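PDB 4M59: chloroplast pentatricopeptide repeat protein 10 from Zea mays, which binds specific intergenic RNA elements of the chloroplast atpH and psaJ transcripts, blocking exonucleases and so protecting the mRNA from decay. Local coordinates for residues 331-336 with 368-373; 395-398 with 404-407; 427-432 with 442-447; 447-450 with 454-457; 481-484 with 490-493. The protein carries 4 engineered substitutions. All coordinates share one frame; numbering follows the deposited sequence.

Contact 1: 331-336 with 368-373; sequences SRFTVM and EDYVTR. With PO4 (phosphate ion), chain E.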
# COMPACT_ATOMS: atom_id res chain seq x y z
N SER A 331 -5.68 9.33 11.19
CA SER A 331 -6.70 10.35 11.16
C SER A 331 -7.20 10.66 12.55
O SER A 331 -8.39 10.80 12.77
CB SER A 331 -7.87 9.92 10.30
OG SER A 331 -8.62 8.94 10.97
N ARG A 332 -6.29 10.77 13.49
CA ARG A 332 -6.68 11.04 14.86
C ARG A 332 -6.87 12.52 15.04
O ARG A 332 -6.05 13.19 15.66
CB ARG A 332 -5.66 10.46 15.84
CG ARG A 332 -5.84 8.96 16.08
CD ARG A 332 -4.54 8.23 16.34
NE ARG A 332 -4.15 8.21 17.75
CZ ARG A 332 -4.17 7.12 18.51
NH1 ARG A 332 -3.80 7.20 19.78
NH2 ARG A 332 -4.56 5.97 18.01
N PHE A 333 -7.96 13.04 14.49
CA PHE A 333 -8.23 14.47 14.44
C PHE A 333 -8.05 15.22 15.76
O PHE A 333 -7.24 16.13 15.85
CB PHE A 333 -9.63 14.72 13.89
CG PHE A 333 -9.91 14.02 12.59
CD1 PHE A 333 -8.89 13.83 11.67
CD2 PHE A 333 -11.18 13.57 12.28
CE1 PHE A 333 -9.14 13.19 10.47
CE2 PHE A 333 -11.43 12.93 11.09
CZ PHE A 333 -10.41 12.73 10.18
N THR A 334 -8.82 14.84 16.78
CA THR A 334 -8.84 15.60 18.01
C THR A 334 -7.48 15.77 18.64
O THR A 334 -7.14 16.85 19.10
CB THR A 334 -9.78 14.96 19.00
OG1 THR A 334 -11.08 14.89 18.42
CG2 THR A 334 -9.86 15.78 20.24
N VAL A 335 -6.70 14.70 18.66
CA VAL A 335 -5.36 14.74 19.21
C VAL A 335 -4.41 15.53 18.32
O VAL A 335 -3.53 16.22 18.81
CB VAL A 335 -4.82 13.31 19.43
CG1 VAL A 335 -3.33 13.27 19.32
CG2 VAL A 335 -5.25 12.79 20.77
N MET A 336 -4.61 15.44 17.02
CA MET A 336 -3.85 16.25 16.10
C MET A 336 -4.07 17.72 16.41
O MET A 336 -3.14 18.51 16.41
CB MET A 336 -4.25 15.93 14.67
CG MET A 336 -3.83 14.57 14.20
SD MET A 336 -4.42 14.11 12.59
CE MET A 336 -3.27 14.99 11.57
N GLU A 368 -14.63 16.91 7.76
CA GLU A 368 -14.96 18.24 7.26
C GLU A 368 -14.79 19.32 8.33
O GLU A 368 -14.32 20.42 8.04
CB GLU A 368 -16.39 18.26 6.73
CG GLU A 368 -16.91 19.66 6.44
CD GLU A 368 -18.37 19.66 6.01
OE1 GLU A 368 -18.94 20.76 5.86
OE2 GLU A 368 -18.94 18.57 5.83
N ASP A 369 -15.17 19.00 9.56
CA ASP A 369 -15.08 19.96 10.64
C ASP A 369 -13.65 20.12 11.05
O ASP A 369 -13.23 21.18 11.48
CB ASP A 369 -15.90 19.48 11.82
CG ASP A 369 -16.04 20.52 12.87
OD1 ASP A 369 -16.22 21.68 12.51
OD2 ASP A 369 -15.96 20.17 14.05
N TYR A 370 -12.89 19.05 10.91
CA TYR A 370 -11.48 19.07 11.23
C TYR A 370 -10.78 20.05 10.33
O TYR A 370 -10.12 20.95 10.79
CB TYR A 370 -10.91 17.67 11.06
CG TYR A 370 -9.41 17.58 10.98
CD1 TYR A 370 -8.63 17.57 12.11
CD2 TYR A 370 -8.79 17.45 9.77
CE1 TYR A 370 -7.28 17.46 12.02
CE2 TYR A 370 -7.45 17.34 9.69
CZ TYR A 370 -6.70 17.35 10.80
OH TYR A 370 -5.35 17.24 10.67
N VAL A 371 -10.96 19.87 9.03
CA VAL A 371 -10.36 20.74 8.05
C VAL A 371 -10.75 22.18 8.27
O VAL A 371 -9.95 23.08 8.09
CB VAL A 371 -10.78 20.33 6.65
CG1 VAL A 371 -10.09 21.18 5.62
CG2 VAL A 371 -10.44 18.89 6.43
N THR A 372 -11.99 22.39 8.67
CA THR A 372 -12.44 23.73 8.97
C THR A 372 -11.70 24.22 10.18
O THR A 372 -11.35 25.39 10.26
CB THR A 372 -13.93 23.74 9.23
OG1 THR A 372 -14.61 23.16 8.12
CG2 THR A 372 -14.40 25.14 9.38
N ARG A 373 -11.45 23.33 11.12
CA ARG A 373 -10.79 23.72 12.35
C ARG A 373 -9.32 23.99 12.14
O ARG A 373 -8.71 24.70 12.91
CB ARG A 373 -10.99 22.65 13.41
CG ARG A 373 -11.13 23.20 14.80
CD ARG A 373 -12.26 24.20 14.85
NE ARG A 373 -13.59 23.60 14.80
CZ ARG A 373 -14.64 24.18 14.22
NH1 ARG A 373 -14.52 25.35 13.62
NH2 ARG A 373 -15.81 23.57 14.23
P PO4 E . -20.25 23.43 14.31
O1 PO4 E . -18.80 23.72 14.60
O2 PO4 E . -20.51 21.95 14.47
O3 PO4 E . -21.12 24.21 15.27
O4 PO4 E . -20.57 23.85 12.90

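Contact 2: 395-398 with 404-407; sequences AAYG and TNAF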
# COMPACT_ATOMS: atom_id res chain seq x y z
N ALA A 395 -8.82 20.12 -2.00
CA ALA A 395 -8.69 18.68 -2.09
C ALA A 395 -9.22 17.97 -0.86
O ALA A 395 -9.90 16.97 -0.97
CB ALA A 395 -7.26 18.31 -2.33
N ALA A 396 -8.89 18.49 0.31
CA ALA A 396 -9.36 17.90 1.56
C ALA A 396 -10.87 18.04 1.71
O ALA A 396 -11.54 17.08 2.03
CB ALA A 396 -8.66 18.51 2.73
N TYR A 397 -11.38 19.25 1.48
CA TYR A 397 -12.81 19.49 1.54
C TYR A 397 -13.50 18.65 0.47
O TYR A 397 -14.67 18.30 0.61
CB TYR A 397 -13.11 20.98 1.33
CG TYR A 397 -13.26 21.76 2.61
CD1 TYR A 397 -13.69 21.14 3.78
CD2 TYR A 397 -12.95 23.11 2.66
CE1 TYR A 397 -13.83 21.85 4.95
CE2 TYR A 397 -13.08 23.83 3.84
CZ TYR A 397 -13.52 23.20 4.98
OH TYR A 397 -13.65 23.91 6.15
N GLY A 398 -12.77 18.35 -0.60
CA GLY A 398 -13.28 17.53 -1.67
C GLY A 398 -13.16 16.06 -1.35
O GLY A 398 -13.88 15.24 -1.88
N THR A 404 -19.83 21.84 -0.88
CA THR A 404 -20.15 23.23 -0.65
C THR A 404 -18.93 24.05 -0.32
O THR A 404 -18.76 25.15 -0.84
CB THR A 404 -21.16 23.32 0.48
OG1 THR A 404 -22.31 22.55 0.12
CG2 THR A 404 -21.57 24.74 0.69
N ASN A 405 -18.05 23.52 0.51
CA ASN A 405 -16.89 24.26 0.96
C ASN A 405 -15.73 24.24 0.00
O ASN A 405 -14.93 25.16 -0.03
CB ASN A 405 -16.44 23.77 2.32
CG ASN A 405 -17.33 24.24 3.42
OD1 ASN A 405 -17.66 25.41 3.51
ND2 ASN A 405 -17.74 23.32 4.27
N ALA A 406 -15.64 23.19 -0.79
CA ALA A 406 -14.63 23.14 -1.82
C ALA A 406 -14.84 24.26 -2.81
O ALA A 406 -13.91 24.97 -3.16
CB ALA A 406 -14.70 21.83 -2.52
N PHE A 407 -16.07 24.43 -3.26
CA PHE A 407 -16.38 25.47 -4.22
C PHE A 407 -16.23 26.85 -3.64
O PHE A 407 -15.91 27.79 -4.35
CB PHE A 407 -17.79 25.28 -4.77
CG PHE A 407 -17.88 24.26 -5.84
CD1 PHE A 407 -17.71 24.60 -7.15
CD2 PHE A 407 -18.12 22.94 -5.54
CE1 PHE A 407 -17.78 23.66 -8.13
CE2 PHE A 407 -18.20 22.00 -6.51
CZ PHE A 407 -18.03 22.35 -7.81

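Contact 3: 427-432 with 442-447; sequences ALLNVL and QSIVSK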
# COMPACT_ATOMS: atom_id res chain seq x y z
N ALA A 427 -9.81 18.07 -8.22
CA ALA A 427 -10.31 17.98 -6.87
C ALA A 427 -11.81 18.14 -6.93
O ALA A 427 -12.56 17.31 -6.44
CB ALA A 427 -9.71 19.07 -6.04
N LEU A 428 -12.23 19.21 -7.58
CA LEU A 428 -13.63 19.50 -7.72
C LEU A 428 -14.41 18.38 -8.36
O LEU A 428 -15.50 18.05 -7.92
CB LEU A 428 -13.80 20.78 -8.53
CG LEU A 428 -13.20 22.04 -7.94
CD1 LEU A 428 -13.42 23.18 -8.87
CD2 LEU A 428 -13.84 22.32 -6.64
N LEU A 429 -13.89 17.76 -9.37
CA LEU A 429 -14.64 16.70 -9.99
C LEU A 429 -14.71 15.48 -9.11
O LEU A 429 -15.56 14.65 -9.27
CB LEU A 429 -14.03 16.33 -11.33
CG LEU A 429 -14.10 17.31 -12.49
CD1 LEU A 429 -13.25 16.85 -13.59
CD2 LEU A 429 -15.46 17.33 -12.95
N ASN A 430 -13.77 15.36 -8.20
CA ASN A 430 -13.78 14.21 -7.32
C ASN A 430 -15.02 14.19 -6.48
O ASN A 430 -15.65 13.15 -6.29
CB ASN A 430 -12.56 14.23 -6.40
CG ASN A 430 -12.48 13.00 -5.54
OD1 ASN A 430 -12.92 11.93 -5.93
ND2 ASN A 430 -11.91 13.15 -4.36
N VAL A 431 -15.38 15.36 -5.97
CA VAL A 431 -16.56 15.49 -5.14
C VAL A 431 -17.80 15.15 -5.92
O VAL A 431 -18.63 14.37 -5.47
CB VAL A 431 -16.73 16.89 -4.67
CG1 VAL A 431 -17.56 16.89 -3.43
CG2 VAL A 431 -15.40 17.49 -4.42
N LEU A 432 -17.91 15.73 -7.09
CA LEU A 432 -19.07 15.53 -7.87
C LEU A 432 -19.20 14.08 -8.21
O LEU A 432 -20.28 13.59 -8.35
CB LEU A 432 -19.00 16.39 -9.10
CG LEU A 432 -18.97 17.90 -8.85
CD1 LEU A 432 -18.85 18.66 -10.10
CD2 LEU A 432 -20.20 18.31 -8.24
N GLN A 442 -19.62 18.28 -16.27
CA GLN A 442 -19.42 18.71 -17.63
C GLN A 442 -18.98 20.14 -17.59
O GLN A 442 -17.84 20.44 -17.85
CB GLN A 442 -20.71 18.61 -18.41
CG GLN A 442 -21.10 17.20 -18.75
CD GLN A 442 -22.33 17.14 -19.59
OE1 GLN A 442 -23.07 18.12 -19.71
NE2 GLN A 442 -22.57 16.00 -20.21
N SER A 443 -19.90 21.01 -17.20
CA SER A 443 -19.67 22.45 -17.17
C SER A 443 -18.29 22.86 -16.68
O SER A 443 -17.81 23.95 -16.98
CB SER A 443 -20.72 23.12 -16.29
OG SER A 443 -20.27 24.38 -15.84
N ILE A 444 -17.66 21.96 -15.95
CA ILE A 444 -16.34 22.18 -15.41
C ILE A 444 -15.27 21.83 -16.41
O ILE A 444 -14.35 22.61 -16.65
CB ILE A 444 -16.16 21.32 -14.17
CG1 ILE A 444 -16.77 22.01 -12.96
CG2 ILE A 444 -14.70 21.03 -13.92
CD1 ILE A 444 -16.61 21.24 -11.69
N VAL A 445 -15.40 20.66 -17.02
CA VAL A 445 -14.37 20.17 -17.91
C VAL A 445 -14.21 21.11 -19.08
O VAL A 445 -13.11 21.37 -19.54
CB VAL A 445 -14.63 18.73 -18.38
CG1 VAL A 445 -15.83 18.64 -19.27
CG2 VAL A 445 -13.43 18.20 -19.09
N SER A 446 -15.33 21.66 -19.54
CA SER A 446 -15.32 22.65 -20.59
C SER A 446 -14.56 23.86 -20.11
O SER A 446 -13.74 24.40 -20.83
CB SER A 446 -16.75 23.04 -20.95
OG SER A 446 -17.28 23.91 -19.98
N LYS A 447 -14.80 24.25 -18.88
CA LYS A 447 -14.12 25.41 -18.35
C LYS A 447 -12.67 25.11 -18.29
O LYS A 447 -11.85 25.95 -18.53
CB LYS A 447 -14.61 25.72 -16.94
CG LYS A 447 -13.98 26.92 -16.32
CD LYS A 447 -14.60 28.16 -16.84
CE LYS A 447 -14.13 29.35 -16.07
NZ LYS A 447 -12.67 29.42 -16.08

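Contact 4: 447-450 with 454-457; sequences KMRT and KPNE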
# COMPACT_ATOMS: atom_id res chain seq x y z
N LYS A 447 -14.80 24.25 -18.88
CA LYS A 447 -14.12 25.41 -18.35
C LYS A 447 -12.67 25.11 -18.29
O LYS A 447 -11.85 25.95 -18.53
CB LYS A 447 -14.61 25.72 -16.94
CG LYS A 447 -13.98 26.92 -16.32
CD LYS A 447 -14.60 28.16 -16.84
CE LYS A 447 -14.13 29.35 -16.07
NZ LYS A 447 -12.67 29.42 -16.08
N MET A 448 -12.35 23.86 -17.95
CA MET A 448 -10.97 23.41 -17.94
C MET A 448 -10.39 23.59 -19.34
O MET A 448 -9.25 24.00 -19.51
CB MET A 448 -10.90 21.94 -17.53
CG MET A 448 -9.50 21.41 -17.28
SD MET A 448 -9.50 19.89 -16.32
CE MET A 448 -11.10 19.21 -16.73
N ARG A 449 -11.22 23.27 -20.33
CA ARG A 449 -10.85 23.42 -21.73
C ARG A 449 -10.71 24.86 -22.18
O ARG A 449 -9.84 25.18 -22.99
CB ARG A 449 -11.86 22.69 -22.62
CG ARG A 449 -11.63 21.20 -22.73
CD ARG A 449 -12.59 20.57 -23.74
NE ARG A 449 -13.08 19.27 -23.29
CZ ARG A 449 -12.37 18.15 -23.34
NH1 ARG A 449 -11.13 18.16 -23.81
NH2 ARG A 449 -12.90 17.01 -22.91
N THR A 450 -11.56 25.75 -21.66
CA THR A 450 -11.55 27.12 -22.12
C THR A 450 -10.47 27.92 -21.41
O THR A 450 -10.39 29.13 -21.58
CB THR A 450 -12.88 27.82 -21.90
OG1 THR A 450 -13.19 27.84 -20.50
CG2 THR A 450 -13.98 27.08 -22.62
N LYS A 454 -5.98 20.56 -20.63
CA LYS A 454 -6.39 19.29 -21.18
C LYS A 454 -6.58 18.30 -20.06
O LYS A 454 -5.68 18.10 -19.25
CB LYS A 454 -5.34 18.75 -22.16
N PRO A 455 -7.75 17.68 -20.01
CA PRO A 455 -8.14 16.70 -19.01
C PRO A 455 -7.19 15.53 -18.90
O PRO A 455 -6.79 14.98 -19.91
CB PRO A 455 -9.47 16.22 -19.53
CG PRO A 455 -10.02 17.37 -20.22
CD PRO A 455 -8.87 18.01 -20.89
N ASN A 456 -6.83 15.17 -17.68
CA ASN A 456 -5.98 14.01 -17.46
C ASN A 456 -6.81 12.74 -17.58
O ASN A 456 -7.93 12.76 -18.08
CB ASN A 456 -5.33 14.07 -16.08
CG ASN A 456 -4.65 15.39 -15.80
OD1 ASN A 456 -4.26 15.67 -14.67
ND2 ASN A 456 -4.51 16.22 -16.84
N GLU A 457 -6.24 11.64 -17.13
CA GLU A 457 -6.91 10.37 -17.11
C GLU A 457 -7.85 10.30 -15.94
O GLU A 457 -8.99 9.91 -16.08
CB GLU A 457 -5.88 9.27 -17.00
CG GLU A 457 -6.33 8.09 -16.18
CD GLU A 457 -5.24 7.08 -16.01
OE1 GLU A 457 -4.65 7.03 -14.91
OE2 GLU A 457 -4.96 6.35 -16.97

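Contact 5: 481-484 with 490-493; sequences NEVY and FPSW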
# COMPACT_ATOMS: atom_id res chain seq x y z
N ASN A 481 -16.39 5.63 -26.79
CA ASN A 481 -16.14 5.95 -28.19
C ASN A 481 -14.90 6.82 -28.36
O ASN A 481 -14.17 6.70 -29.35
CB ASN A 481 -17.35 6.65 -28.81
CG ASN A 481 -18.60 5.79 -28.78
OD1 ASN A 481 -19.68 6.26 -28.44
ND2 ASN A 481 -18.45 4.51 -29.12
N GLU A 482 -14.65 7.69 -27.39
CA GLU A 482 -13.49 8.57 -27.42
C GLU A 482 -12.27 7.87 -26.85
O GLU A 482 -11.16 8.39 -26.92
CB GLU A 482 -13.78 9.85 -26.63
CG GLU A 482 -12.54 10.67 -26.31
CD GLU A 482 -12.87 12.01 -25.70
OE1 GLU A 482 -11.93 12.74 -25.31
OE2 GLU A 482 -14.07 12.34 -25.61
N VAL A 483 -12.48 6.68 -26.29
CA VAL A 483 -11.39 5.91 -25.71
C VAL A 483 -11.03 4.73 -26.60
O VAL A 483 -9.88 4.30 -26.66
CB VAL A 483 -11.74 5.39 -24.30
CG1 VAL A 483 -12.77 4.28 -24.39
CG2 VAL A 483 -10.49 4.92 -23.58
N TYR A 484 -12.03 4.20 -27.30
CA TYR A 484 -11.82 3.05 -28.18
C TYR A 484 -11.42 3.47 -29.59
O TYR A 484 -11.42 2.66 -30.50
CB TYR A 484 -13.08 2.19 -28.23
CG TYR A 484 -13.36 1.43 -26.95
CD1 TYR A 484 -12.58 0.34 -26.59
CD2 TYR A 484 -14.39 1.81 -26.10
CE1 TYR A 484 -12.83 -0.36 -25.42
CE2 TYR A 484 -14.64 1.12 -24.93
CZ TYR A 484 -13.86 0.04 -24.60
OH TYR A 484 -14.11 -0.65 -23.43
N PHE A 490 -6.13 7.17 -23.39
CA PHE A 490 -5.61 5.82 -23.61
C PHE A 490 -6.30 4.80 -22.71
O PHE A 490 -6.52 5.07 -21.52
CB PHE A 490 -4.10 5.79 -23.39
CG PHE A 490 -3.44 4.56 -23.94
CD1 PHE A 490 -3.35 3.40 -23.18
CD2 PHE A 490 -2.90 4.55 -25.22
CE1 PHE A 490 -2.74 2.27 -23.68
CE2 PHE A 490 -2.30 3.42 -25.72
CZ PHE A 490 -2.22 2.28 -24.95
N PRO A 491 -6.63 3.64 -23.25
CA PRO A 491 -7.27 2.60 -22.43
C PRO A 491 -6.34 2.10 -21.33
O PRO A 491 -5.77 1.01 -21.46
CB PRO A 491 -7.54 1.49 -23.45
CG PRO A 491 -7.69 2.20 -24.75
CD PRO A 491 -6.74 3.35 -24.69
N SER A 492 -6.17 2.87 -20.26
CA SER A 492 -5.30 2.46 -19.17
C SER A 492 -6.06 1.57 -18.18
O SER A 492 -7.25 1.77 -17.95
CB SER A 492 -4.74 3.68 -18.44
OG SER A 492 -5.63 4.79 -18.54
N TRP A 493 -5.36 0.60 -17.61
CA TRP A 493 -5.98 -0.32 -16.67
C TRP A 493 -6.99 0.40 -15.83
O TRP A 493 -8.09 -0.08 -15.61
CB TRP A 493 -4.93 -0.90 -15.75
CG TRP A 493 -5.47 -1.40 -14.48
CD1 TRP A 493 -5.66 -0.70 -13.34
CD2 TRP A 493 -5.90 -2.73 -14.20
NE1 TRP A 493 -6.18 -1.50 -12.36
CE2 TRP A 493 -6.33 -2.75 -12.87
CE3 TRP A 493 -5.95 -3.90 -14.94
CZ2 TRP A 493 -6.81 -3.90 -12.28
CZ3 TRP A 493 -6.42 -5.03 -14.35
CH2 TRP A 493 -6.85 -5.02 -13.03

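Contact 1: 331-336 with 368-373
F333 and Y370 stack where the start of helix 333-346, in the predicted eighth pentatricopeptide repeat, meets helix 367-380 of the ninth, a repeat-to-repeat joint of the superhelical alpha solenoid. The tight part is aromatic. The rings form an offset stack, centroids 4.6 Å apart and planes inclined by 28°, with F333 CD1 over the centre of the Y370 ring; of the F333 atoms CB comes closest, 3.5 Å from Y370 CD1. On its opposite face the F333 ring carries S331 O near the rim, so it is held between a backbone carbonyl and the tyrosine. The Y370 ring reaches across because its CG stands anti to the backbone N (chi1 164°), and M336 meets it obliquely in a Met-aromatic contact, the sulfur 5.2 Å from the ring centroid. The bend of M336 at SD sets its methyl CE 3.2 Å from Y370 OH, while that buried hydroxyl bonds to M358 O. A leucine in place of Y370 would probably lose the stack on F333 and leave the M358 carbonyl without its hydroxyl donor. One helical turn on, R373 points instead to the looser, exposed side, making no contact with 331-336. Its NH2 forms a salt bridge with D369 OD1 at 2.6 Å, and its NH1 has a second acidic partner, E376. A phosphate ion, probably from the crystallisation liquor and also bonded by R121 of the second subunit, lies at the guanidinium edge, where R373 NH2 makes a weak, bent bond to its O1 (3.0 Å, 122°).

Contact 2: 395-398 with 404-407
Y397 against N405 is a buried ring-on-methylene contact inside one pentatricopeptide repeat, the predicted tenth, between helix 387-400 and helix 403-413, the two arms of its helical hairpin. No hydrogen bond crosses here; the two segments meet by packing alone. The CB of N405 sits almost squarely over the centre of the Y397 ring, 3.6 Å from the centroid and only 14° off the ring normal, a CH-pi contact. Y397 reaches this position with chi1 at -95°, well away from a staggered value, which turns the ring face toward the opposite helix. The carboxamide of N405 is inclined by 31° to the ring plane, and its ND2 is bonded to S402 OG in the turn joining the two helices. Y397 OH lies beside T372 OG1 on helix 367-380, a probable hydrogen bond, though the modelled pair is too close to be trusted in detail. Replacing Y397 by an alanine would probably open a gap beneath N405 CB and set the asparagine freer to turn. Beside the ring the backbones draw close, 5.3 Å between the CA atoms of Y397 and A406, an approach consistent with the small A406 side chain. T404 OG1 is bonded to D87 of the second subunit. A406 CB completes the seam, 4.3 Å from Y397 CB and 4.4 Å from the backbone N of G398.

Contact 3: 427-432 with 442-447
I444 gives up more surface here than any other residue, its side chain pointing from helix 438-449 into a set of leucines on helix 422-435. L429 is its main partner and L428 comes next. The two branches of I444 have different tasks. Its CG2, anti to the backbone N, lies 3.9 Å from L429 CD2 and 4.0 Å from L429 CG; the two side chains run past one another in opposite directions, so they touch along their flanks. The longer branch, extended through CG1, ends in CD1, which L428 meets with its CB at 4.3 Å. The same methyl faces L432 CD1 tip to tip at 3.8 Å, and since L432 stands one helical turn after L428, CD1 is shared between successive turns of the partner helix. All four residues are buried and wholly apolar at their touching atoms, and no hydrogen bond crosses. Other helices extend this core: L428 also packs on Y410 and I394, L429 on L462 and L432 on C466. Away from the interface, S446 OG donates to S443 O within its own helix at 3.0 Å, approaching from above the carbonyl plane. The short helical segments run nearly antiparallel, their directions 166° apart and their axes 10.5 Å from each other at closest. This near-antiparallel pair is the helix-turn-helix hairpin of a pentatricopeptide repeat, here the predicted eleventh.

Contact 4: 447-450 with 454-457
P455 folds back against M448 and R449 in the turn between helix 438-449 and helix 458-468, the link that carries the chain from the eleventh to the twelfth predicted pentatricopeptide repeat. The apolar part is a single touch: M448 CE lies 4.1 Å from P455 CG. The thioether chain leaves with its CG anti to the backbone N and bends at SD, which brings the methyl round to the proline ring. M448 is buried and packs also on Y425, so this side of the proline probably faces inward. The second kind of contact is polar group over hydrocarbon. R449 is exposed, and its guanidinium lays one face over P455 CG, its CZ 4.0 Å away, while NH1 comes within 3.7 Å of P455 CD; the two side chains cross at about a right angle. The same ring carbon CG is touched by a methyl and by a flat cation from well-separated directions. No bond joins arginine and proline here, and a weak one from R449 NH2 goes to Y460 OH on the next helix. Beyond the proline, N456 turns toward helix 422-435 and packs also on R522 of the second subunit. A hydrogen bond closes the helix end, where T450 is the first residue to leave helical geometry. T450 OG1 donates to K447 O at 3.0 Å, tilted 28° from the carbonyl plane.

Contact 5: 481-484 with 490-493
The linker between two pentatricopeptide repeats, the predicted twelfth and thirteenth, is tied here to the helix it leaves: V483, at the end of helix 473-483, packs on P491, the centre of an inverse gamma turn. V483 CG2 stands anti to the backbone N and lies 4.1 Å from P491 CG; CG1 takes the crowded position between N and the carbonyl carbon (chi1 72°), so only one methyl faces the linker. The two side chains pass one another in opposite directions. The backbone closes in further, with V483 O 3.6 Å from P491 CG and 3.8 Å from P491 CD, contacts to ring carbons and not hydrogen bonds. V483 CG2 also reaches the backbone atom F490 C, at 4.3 Å. Within the linker, a weak bond from S492 N to F490 O closes the turn round the proline, and P491 CD lies over one face of the F490 ring, near its rim. F490 itself points away from V483 and packs on F490 of the second subunit. S492 occupies the N-cap position of helix 493-504 without a capping bond from its side chain. Helix 493-504 packs on this valine-proline pair, V483 on I495 and P491 on L496, while neighbouring Y484 touches T514, A515 and E518 of helix 509-519, and P491 O accepts a bond from Y524 OH in the loop that follows.

Along the superhelix, successive contacts from 1 to 5 have centres 15, 12, 9 and 16 Å apart. Contact 1 meets contact 2 where V371 CB lies 3.8 Å from Y397 CE1. Contact 2 passes to contact 3 by apolar packing, G398 CA lying 3.5 Å from V431 CG2. Contacts 3 and 4 share K447 on helix 438-449, and V445 CG2 is 3.7 Å from P455 CG. A probable hydrogen bond between E457 and S492 joins contacts 4 and 5. None touches the bound RNA: nearest atoms are about 6 Å away for contacts 2 and 3, 8 Å for contact 1, 9 Å for contact 5 and 10 Å for contact 4.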